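Long-range contacts in AGR_C_4470p (Agrobacterium tumefaciens str. C58, PDB 2HQV), which is of unknown function but, as a ChuX/HutX family member, probably takes part in haem utilisation: residues Ile132-Arg137 with Cys145-Met150; Gly141-Ser146 with Lys177-Arg182. One frame throughout, in Å; residues are numbered along the deposited sequence.

Contact 1: residues Ile132-Arg137 with Cys145-Met150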
ATOM      1  N   ILE A 132      13.857   0.963 -11.867  1.00 30.26           N
ATOM      2  CA  ILE A 132      14.016  -0.023 -10.806  1.00 30.88           C
ATOM      3  C   ILE A 132      15.372   0.321 -10.206  1.00 31.61           C
ATOM      4  O   ILE A 132      16.402   0.174 -10.865  1.00 32.35           O
ATOM      5  CB  ILE A 132      14.014  -1.457 -11.372  1.00 30.96           C
ATOM      6  CG1 ILE A 132      12.675  -1.724 -12.071  1.00 28.40           C
ATOM      7  CG2 ILE A 132      14.235  -2.471 -10.238  1.00 30.50           C
ATOM      8  CD1 ILE A 132      12.654  -2.960 -12.908  1.00 27.64           C
ATOM      9  N   THR A 133      15.363   0.800  -8.967  1.00 29.69           N
ATOM     10  CA  THR A 133      16.592   1.224  -8.303  1.00 28.81           C
ATOM     11  C   THR A 133      17.036   0.336  -7.152  1.00 29.87           C
ATOM     12  O   THR A 133      16.278   0.095  -6.209  1.00 24.03           O
ATOM     13  CB  THR A 133      16.438   2.651  -7.751  1.00 29.75           C
ATOM     14  OG1 THR A 133      15.905   3.496  -8.778  1.00 25.92           O
ATOM     15  CG2 THR A 133      17.792   3.187  -7.268  1.00 29.03           C
ATOM     16  N   PHE A 134      18.283  -0.124  -7.241  1.00 28.52           N
ATOM     17  CA  PHE A 134      18.879  -0.973  -6.219  1.00 29.57           C
ATOM     18  C   PHE A 134      19.514  -0.039  -5.195  1.00 31.50           C
ATOM     19  O   PHE A 134      20.476   0.671  -5.503  1.00 30.75           O
ATOM     20  CB  PHE A 134      19.942  -1.888  -6.846  1.00 29.27           C
ATOM     21  CG  PHE A 134      19.391  -2.838  -7.867  1.00 28.15           C
ATOM     22  CD1 PHE A 134      19.022  -2.389  -9.133  1.00 29.99           C
ATOM     23  CD2 PHE A 134      19.215  -4.182  -7.553  1.00 29.42           C
ATOM     24  CE1 PHE A 134      18.484  -3.263 -10.072  1.00 30.02           C
ATOM     25  CE2 PHE A 134      18.678  -5.070  -8.479  1.00 31.44           C
ATOM     26  CZ  PHE A 134      18.307  -4.615  -9.744  1.00 31.04           C
ATOM     27  N   VAL A 135      18.960  -0.035  -3.983  1.00 30.95           N
ATOM     28  CA  VAL A 135      19.438   0.835  -2.914  1.00 29.44           C
ATOM     29  C   VAL A 135      20.253   0.056  -1.883  1.00 30.60           C
ATOM     30  O   VAL A 135      19.763  -0.875  -1.252  1.00 29.73           O
ATOM     31  CB  VAL A 135      18.241   1.537  -2.237  1.00 30.04           C
ATOM     32  CG1 VAL A 135      18.721   2.520  -1.179  1.00 29.14           C
ATOM     33  CG2 VAL A 135      17.405   2.254  -3.300  1.00 28.87           C
ATOM     34  N   ASP A 136      21.512   0.455  -1.736  1.00 31.65           N
ATOM     35  CA  ASP A 136      22.449  -0.192  -0.823  1.00 31.54           C
ATOM     36  C   ASP A 136      23.036   0.914   0.055  1.00 33.73           C
ATOM     37  O   ASP A 136      23.968   1.605  -0.350  1.00 31.56           O
ATOM     38  CB  ASP A 136      23.554  -0.874  -1.649  1.00 28.64           C
ATOM     39  CG  ASP A 136      24.607  -1.558  -0.793  1.00 30.86           C
ATOM     40  OD1 ASP A 136      24.634  -1.335   0.440  1.00 26.68           O
ATOM     41  OD2 ASP A 136      25.419  -2.323  -1.368  1.00 28.45           O
ATOM     42  N   ARG A 137      22.474   1.082   1.244  1.00 36.92           N
ATOM     43  CA  ARG A 137      22.941   2.126   2.129  1.00 42.27           C
ATOM     44  C   ARG A 137      22.762   1.842   3.598  1.00 43.91           C
ATOM     45  O   ARG A 137      22.007   0.961   4.012  1.00 43.13           O
ATOM     46  CB  ARG A 137      22.237   3.446   1.825  1.00 42.71           C
ATOM     47  CG  ARG A 137      20.726   3.366   1.888  1.00 45.90           C
ATOM     48  CD  ARG A 137      20.089   4.695   1.522  1.00 49.26           C
ATOM     49  NE  ARG A 137      20.186   5.674   2.603  1.00 54.81           N
ATOM     50  CZ  ARG A 137      19.334   5.759   3.624  1.00 55.43           C
ATOM     51  NH1 ARG A 137      18.302   4.928   3.713  1.00 55.17           N
ATOM     52  NH2 ARG A 137      19.526   6.668   4.568  1.00 58.19           N
ATOM     53  N   CYS A 145      19.842  -3.419   2.063  1.00 31.93           N
ATOM     54  CA  CYS A 145      19.807  -3.652   0.623  1.00 29.62           C
ATOM     55  C   CYS A 145      18.382  -3.937   0.158  1.00 28.85           C
ATOM     56  O   CYS A 145      17.725  -4.838   0.665  1.00 26.09           O
ATOM     57  CB  CYS A 145      20.721  -4.823   0.264  1.00 29.46           C
ATOM     58  SG  CYS A 145      22.479  -4.536   0.632  1.00 26.31           S
ATOM     59  N   SER A 146      17.913  -3.173  -0.821  1.00 27.46           N
ATOM     60  CA  SER A 146      16.555  -3.356  -1.324  1.00 28.53           C
ATOM     61  C   SER A 146      16.443  -2.970  -2.793  1.00 28.37           C
ATOM     62  O   SER A 146      17.320  -2.300  -3.351  1.00 27.12           O
ATOM     63  CB  SER A 146      15.576  -2.523  -0.485  1.00 26.52           C
ATOM     64  OG  SER A 146      15.982  -1.163  -0.432  1.00 27.27           O
ATOM     65  N   VAL A 147      15.365  -3.419  -3.423  1.00 28.91           N
ATOM     66  CA  VAL A 147      15.115  -3.119  -4.823  1.00 27.74           C
ATOM     67  C   VAL A 147      13.816  -2.315  -4.896  1.00 29.43           C
ATOM     68  O   VAL A 147      12.739  -2.807  -4.545  1.00 27.46           O
ATOM     69  CB  VAL A 147      14.981  -4.411  -5.654  1.00 30.34           C
ATOM     70  CG1 VAL A 147      14.846  -4.065  -7.138  1.00 27.53           C
ATOM     71  CG2 VAL A 147      16.200  -5.304  -5.422  1.00 26.95           C
ATOM     72  N   TRP A 148      13.941  -1.071  -5.348  1.00 26.44           N
ATOM     73  CA  TRP A 148      12.814  -0.158  -5.455  1.00 28.36           C
ATOM     74  C   TRP A 148      12.239  -0.068  -6.868  1.00 28.28           C
ATOM     75  O   TRP A 148      12.932   0.333  -7.799  1.00 28.53           O
ATOM     76  CB  TRP A 148      13.251   1.252  -5.040  1.00 29.01           C
ATOM     77  CG  TRP A 148      13.650   1.412  -3.597  1.00 31.24           C
ATOM     78  CD1 TRP A 148      14.302   0.501  -2.811  1.00 30.79           C
ATOM     79  CD2 TRP A 148      13.466   2.580  -2.788  1.00 30.60           C
ATOM     80  NE1 TRP A 148      14.529   1.030  -1.564  1.00 28.90           N
ATOM     81  CE2 TRP A 148      14.023   2.302  -1.521  1.00 31.52           C
ATOM     82  CE3 TRP A 148      12.871   3.833  -3.008  1.00 33.53           C
ATOM     83  CZ2 TRP A 148      14.022   3.238  -0.480  1.00 33.01           C
ATOM     84  CZ3 TRP A 148      12.867   4.764  -1.968  1.00 32.29           C
ATOM     85  CH2 TRP A 148      13.434   4.458  -0.721  1.00 34.41           C
ATOM     86  N   PHE A 149      10.977  -0.437  -7.030  1.00 26.32           N
ATOM     87  CA  PHE A 149      10.339  -0.310  -8.330  1.00 29.14           C
ATOM     88  C   PHE A 149       9.695   1.078  -8.285  1.00 31.05           C
ATOM     89  O   PHE A 149       8.745   1.307  -7.540  1.00 31.14           O
ATOM     90  CB  PHE A 149       9.305  -1.420  -8.534  1.00 26.84           C
ATOM     91  CG  PHE A 149       9.925  -2.755  -8.846  1.00 28.22           C
ATOM     92  CD1 PHE A 149      10.739  -3.387  -7.910  1.00 28.03           C
ATOM     93  CD2 PHE A 149       9.753  -3.346 -10.095  1.00 27.46           C
ATOM     94  CE1 PHE A 149      11.380  -4.590  -8.210  1.00 29.09           C
ATOM     95  CE2 PHE A 149      10.390  -4.550 -10.410  1.00 28.84           C
ATOM     96  CZ  PHE A 149      11.207  -5.173  -9.463  1.00 29.46           C
HETATM   97  N   MSE A 150      10.254   2.007  -9.058  1.00 32.30           N
HETATM   98  CA  MSE A 150       9.783   3.395  -9.087  1.00 31.92           C
HETATM   99  C   MSE A 150       8.691   3.674 -10.115  1.00 32.32           C
HETATM  100  O   MSE A 150       8.652   3.052 -11.176  1.00 30.02           O
HETATM  101  CB  MSE A 150      10.947   4.343  -9.395  1.00 32.94           C
HETATM  102  CG  MSE A 150      12.247   4.053  -8.663  1.00 35.29           C
HETATM  103 SE   MSE A 150      12.070   4.213  -6.758  1.00 40.36          SE
HETATM  104  CE  MSE A 150      11.494   6.075  -6.624  1.00 37.36           C
TER
HETATM  105  O   HOH W   1      18.065  -0.407   1.243  1.00 29.63           O
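Val135 reaches Trp148 through its torsion: chi1 of -176° sets Val135 CG1 anti to the backbone N, and the other branch, CG2, stands beside that N and meets the indole, whose CG is anti to the Trp148 carbonyl carbon. Val135 CG2 sits over one face of the indole, 3.6 Å from the centroid of the five-membered ring and 11° off its normal, a CH-pi contact. The indole is also held at its edge: NE1 donates to Ser146 OG of the same strand, which lies in the ring plane. That hydroxyl shares a water with Val135 O, to which the water donates.

Behind these side chains lie four backbone hydrogen bonds. Thr133 and Trp148 exchange two, both 2.7 Å between N and O (Thr133 N to Trp148 O, Trp148 N to Thr133 O), and Val135 and Ser146 exchange the other two. Ile132, Phe134, Val147 and Phe149 occupy the other face: Ile132 CG2 lies 4.1 Å from the centroid of the Phe149 ring, over its centre, and 3.5 Å from Val147 CG1. Helix 72-79 packs here through Ile75 and Met79. Strand axes at 156° show antiparallel pairing; strands 129-139 and 142-151, consecutive and joined by a short turn, form a beta hairpin within the six-stranded sheet.

Contact 2: residues Gly141-Ser146 with Lys177-Arg182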
ATOM      1  N   GLY A 141      22.715   3.073  11.292  1.00 38.66           N
ATOM      2  CA  GLY A 141      23.841   2.246  11.687  1.00 32.19           C
ATOM      3  C   GLY A 141      24.179   1.023  10.823  1.00 46.45           C
ATOM      4  O   GLY A 141      25.362   0.727  10.614  1.00 45.95           O
ATOM      5  N   ARG A 142      23.180   0.281  10.341  1.00 43.46           N
ATOM      6  CA  ARG A 142      23.473  -0.895   9.502  1.00 46.70           C
ATOM      7  C   ARG A 142      23.108  -0.896   8.013  1.00 48.12           C
ATOM      8  O   ARG A 142      22.142  -0.281   7.574  1.00 46.29           O
ATOM      9  CB  ARG A 142      22.895  -2.179  10.146  1.00 51.54           C
ATOM     10  N   ARG A 143      23.905  -1.632   7.251  1.00 44.43           N
ATOM     11  CA  ARG A 143      23.684  -1.769   5.820  1.00 41.63           C
ATOM     12  C   ARG A 143      22.299  -2.345   5.517  1.00 39.80           C
ATOM     13  O   ARG A 143      21.852  -3.295   6.152  1.00 39.84           O
ATOM     14  CB  ARG A 143      24.750  -2.674   5.215  1.00 40.06           C
ATOM     15  CG  ARG A 143      24.843  -2.567   3.713  1.00 38.98           C
ATOM     16  CD  ARG A 143      25.642  -3.712   3.150  1.00 35.81           C
ATOM     17  NE  ARG A 143      25.668  -3.700   1.696  1.00 33.31           N
ATOM     18  CZ  ARG A 143      26.154  -4.700   0.965  1.00 33.35           C
ATOM     19  NH1 ARG A 143      26.652  -5.795   1.544  1.00 28.96           N
ATOM     20  NH2 ARG A 143      26.157  -4.617  -0.351  1.00 27.79           N
ATOM     21  N   SER A 144      21.638  -1.751   4.532  1.00 39.03           N
ATOM     22  CA  SER A 144      20.318  -2.172   4.097  1.00 36.27           C
ATOM     23  C   SER A 144      20.346  -2.302   2.570  1.00 34.64           C
ATOM     24  O   SER A 144      20.830  -1.410   1.866  1.00 32.28           O
ATOM     25  CB  SER A 144      19.284  -1.121   4.516  1.00 38.54           C
ATOM     26  OG  SER A 144      18.028  -1.316   3.890  1.00 34.36           O
ATOM     27  N   CYS A 145      19.842  -3.419   2.063  1.00 31.93           N
ATOM     28  CA  CYS A 145      19.807  -3.652   0.623  1.00 29.62           C
ATOM     29  C   CYS A 145      18.382  -3.937   0.158  1.00 28.85           C
ATOM     30  O   CYS A 145      17.725  -4.838   0.665  1.00 26.09           O
ATOM     31  CB  CYS A 145      20.721  -4.823   0.264  1.00 29.46           C
ATOM     32  SG  CYS A 145      22.479  -4.536   0.632  1.00 26.31           S
ATOM     33  N   SER A 146      17.913  -3.173  -0.821  1.00 27.46           N
ATOM     34  CA  SER A 146      16.555  -3.356  -1.324  1.00 28.53           C
ATOM     35  C   SER A 146      16.443  -2.970  -2.793  1.00 28.37           C
ATOM     36  O   SER A 146      17.320  -2.300  -3.351  1.00 27.12           O
ATOM     37  CB  SER A 146      15.576  -2.523  -0.485  1.00 26.52           C
ATOM     38  OG  SER A 146      15.982  -1.163  -0.432  1.00 27.27           O
ATOM     39  N   LYS A 177      23.461 -12.471  -4.307  1.00 28.98           N
ATOM     40  CA  LYS A 177      22.673 -12.358  -5.537  1.00 29.91           C
ATOM     41  C   LYS A 177      22.248 -10.912  -5.779  1.00 28.26           C
ATOM     42  O   LYS A 177      22.215 -10.445  -6.917  1.00 24.94           O
ATOM     43  CB  LYS A 177      21.434 -13.259  -5.463  1.00 31.94           C
ATOM     44  CG  LYS A 177      21.772 -14.743  -5.304  1.00 33.75           C
ATOM     45  CD  LYS A 177      20.526 -15.603  -5.235  1.00 37.15           C
ATOM     46  CE  LYS A 177      20.879 -17.079  -5.081  1.00 40.41           C
ATOM     47  NZ  LYS A 177      19.653 -17.927  -5.043  1.00 42.64           N
ATOM     48  N   PHE A 178      21.911 -10.208  -4.706  1.00 26.46           N
ATOM     49  CA  PHE A 178      21.517  -8.805  -4.815  1.00 27.68           C
ATOM     50  C   PHE A 178      22.704  -7.998  -5.368  1.00 28.66           C
ATOM     51  O   PHE A 178      22.583  -7.286  -6.370  1.00 29.08           O
ATOM     52  CB  PHE A 178      21.130  -8.251  -3.436  1.00 28.24           C
ATOM     53  CG  PHE A 178      21.030  -6.748  -3.395  1.00 29.15           C
ATOM     54  CD1 PHE A 178      19.848  -6.100  -3.736  1.00 29.29           C
ATOM     55  CD2 PHE A 178      22.139  -5.976  -3.057  1.00 28.40           C
ATOM     56  CE1 PHE A 178      19.767  -4.705  -3.744  1.00 29.59           C
ATOM     57  CE2 PHE A 178      22.067  -4.576  -3.065  1.00 30.52           C
ATOM     58  CZ  PHE A 178      20.874  -3.943  -3.410  1.00 28.54           C
ATOM     59  N   GLU A 179      23.848  -8.118  -4.704  1.00 29.00           N
ATOM     60  CA  GLU A 179      25.053  -7.399  -5.116  1.00 29.34           C
ATOM     61  C   GLU A 179      25.413  -7.704  -6.570  1.00 31.55           C
ATOM     62  O   GLU A 179      25.742  -6.808  -7.343  1.00 31.20           O
ATOM     63  CB  GLU A 179      26.216  -7.781  -4.205  1.00 28.21           C
ATOM     64  CG  GLU A 179      25.921  -7.582  -2.722  1.00 31.25           C
ATOM     65  CD  GLU A 179      27.120  -7.888  -1.848  1.00 31.71           C
ATOM     66  OE1 GLU A 179      27.807  -8.894  -2.125  1.00 31.45           O
ATOM     67  OE2 GLU A 179      27.370  -7.132  -0.883  1.00 31.14           O
ATOM     68  N   GLU A 180      25.339  -8.983  -6.922  1.00 33.01           N
ATOM     69  CA  GLU A 180      25.635  -9.463  -8.265  1.00 37.64           C
ATOM     70  C   GLU A 180      24.742  -8.753  -9.289  1.00 35.22           C
ATOM     71  O   GLU A 180      25.223  -8.172 -10.259  1.00 35.13           O
ATOM     72  CB  GLU A 180      25.384 -10.971  -8.301  1.00 43.63           C
ATOM     73  CG  GLU A 180      25.791 -11.688  -9.568  1.00 51.59           C
ATOM     74  CD  GLU A 180      25.222 -13.102  -9.610  1.00 56.04           C
ATOM     75  OE1 GLU A 180      25.280 -13.798  -8.571  1.00 57.55           O
ATOM     76  OE2 GLU A 180      24.720 -13.519 -10.677  1.00 57.85           O
ATOM     77  N   LEU A 181      23.435  -8.807  -9.070  1.00 31.63           N
ATOM     78  CA  LEU A 181      22.493  -8.167  -9.980  1.00 30.29           C
ATOM     79  C   LEU A 181      22.701  -6.647 -10.026  1.00 30.04           C
ATOM     80  O   LEU A 181      22.764  -6.052 -11.112  1.00 25.75           O
ATOM     81  CB  LEU A 181      21.059  -8.496  -9.559  1.00 28.50           C
ATOM     82  CG  LEU A 181      19.944  -7.985 -10.470  1.00 27.90           C
ATOM     83  CD1 LEU A 181      20.131  -8.545 -11.888  1.00 29.96           C
ATOM     84  CD2 LEU A 181      18.607  -8.398  -9.899  1.00 30.11           C
ATOM     85  N   ARG A 182      22.815  -6.027  -8.849  1.00 28.80           N
ATOM     86  CA  ARG A 182      23.028  -4.578  -8.751  1.00 30.16           C
ATOM     87  C   ARG A 182      24.322  -4.145  -9.456  1.00 31.84           C
ATOM     88  O   ARG A 182      24.321  -3.168 -10.206  1.00 29.95           O
ATOM     89  CB  ARG A 182      23.058  -4.146  -7.274  1.00 30.06           C
ATOM     90  CG  ARG A 182      23.204  -2.629  -7.025  1.00 31.28           C
ATOM     91  CD  ARG A 182      24.654  -2.130  -7.053  1.00 35.57           C
ATOM     92  NE  ARG A 182      25.371  -2.357  -5.797  1.00 41.22           N
ATOM     93  CZ  ARG A 182      25.857  -3.529  -5.411  1.00 45.24           C
ATOM     94  NH1 ARG A 182      25.703  -4.592  -6.186  1.00 50.42           N
ATOM     95  NH2 ARG A 182      26.498  -3.644  -4.255  1.00 41.82           N
TER
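Arg143 crosses from the strand to Glu179 on the helix with its chain extended. Its CB points toward residues 177-182, and chi1 of -164° places CG anti to the backbone N; the extended torsions from CG to NE then give the reach that carries the guanidinium outward before residues 177-182 are met. The side chain also packs on Leu175 of the same helix. Within 177-182, contact begins at CZ, 3.3 Å from Glu179 OE2. Both terminal nitrogens donate to that one oxygen, NH1 at 2.9 Å and NH2 at 2.8 Å from Glu179 OE2. OE2 lies in the guanidinium plane, yet the carboxylate plane is turned 42° from it. NH1 meets OE2 nearly along its C-O axis, whereas NH2 donates to the anti lone pair of OE2. NH2 also forms a salt bridge with Asp136 on strand 129-139.

Deeper in the interface, Cys145 CB lies over one face of the Phe178 ring, 3.7 Å from its centroid and 15° off the normal. Its SG approaches the same ring obliquely, a sulfur-aromatic contact, and lies 3.3 Å above the Arg143 guanidinium plane, toward the rim. Farther round the ring, Phe178 CE1 has Ser146 O at its edge, 3.5 Å away.

Arg182 NH2 stands 4.0 Å from Arg143 NH2, a proximity of like charges that the carboxylates of Glu179 and Asp136 would be expected to offset. The chemistry thus combines an end-on salt bridge, in which two guanidinium nitrogens share one carboxylate oxygen at the partly exposed margin, with a buried aromatic contact, joining helix 172-185 to the sheet.

Overall arrangement
Following the chain from the N terminus, strand 129-139 supplies the first segment of contact 1 and strand 142-151 returns beside it, closing a short loop with seven residues between the segments. Contact 2 starts within that loop, at Gly141, and closes a longer one: 30 residues, including strand 156-161, separate 141-146 from 177-182. The two spans therefore overlap without nesting, and Cys145 and Ser146 serve both. With centres 8 Å apart, the contacts also touch directly: Phe134 CB lies 3.4 Å from Arg182 CG, and Phe134 CE2 lies 3.6 Å from Leu181 CD2. Together they tie the C-terminal helix 172-185 to two neighbouring strands of the six-stranded sheet.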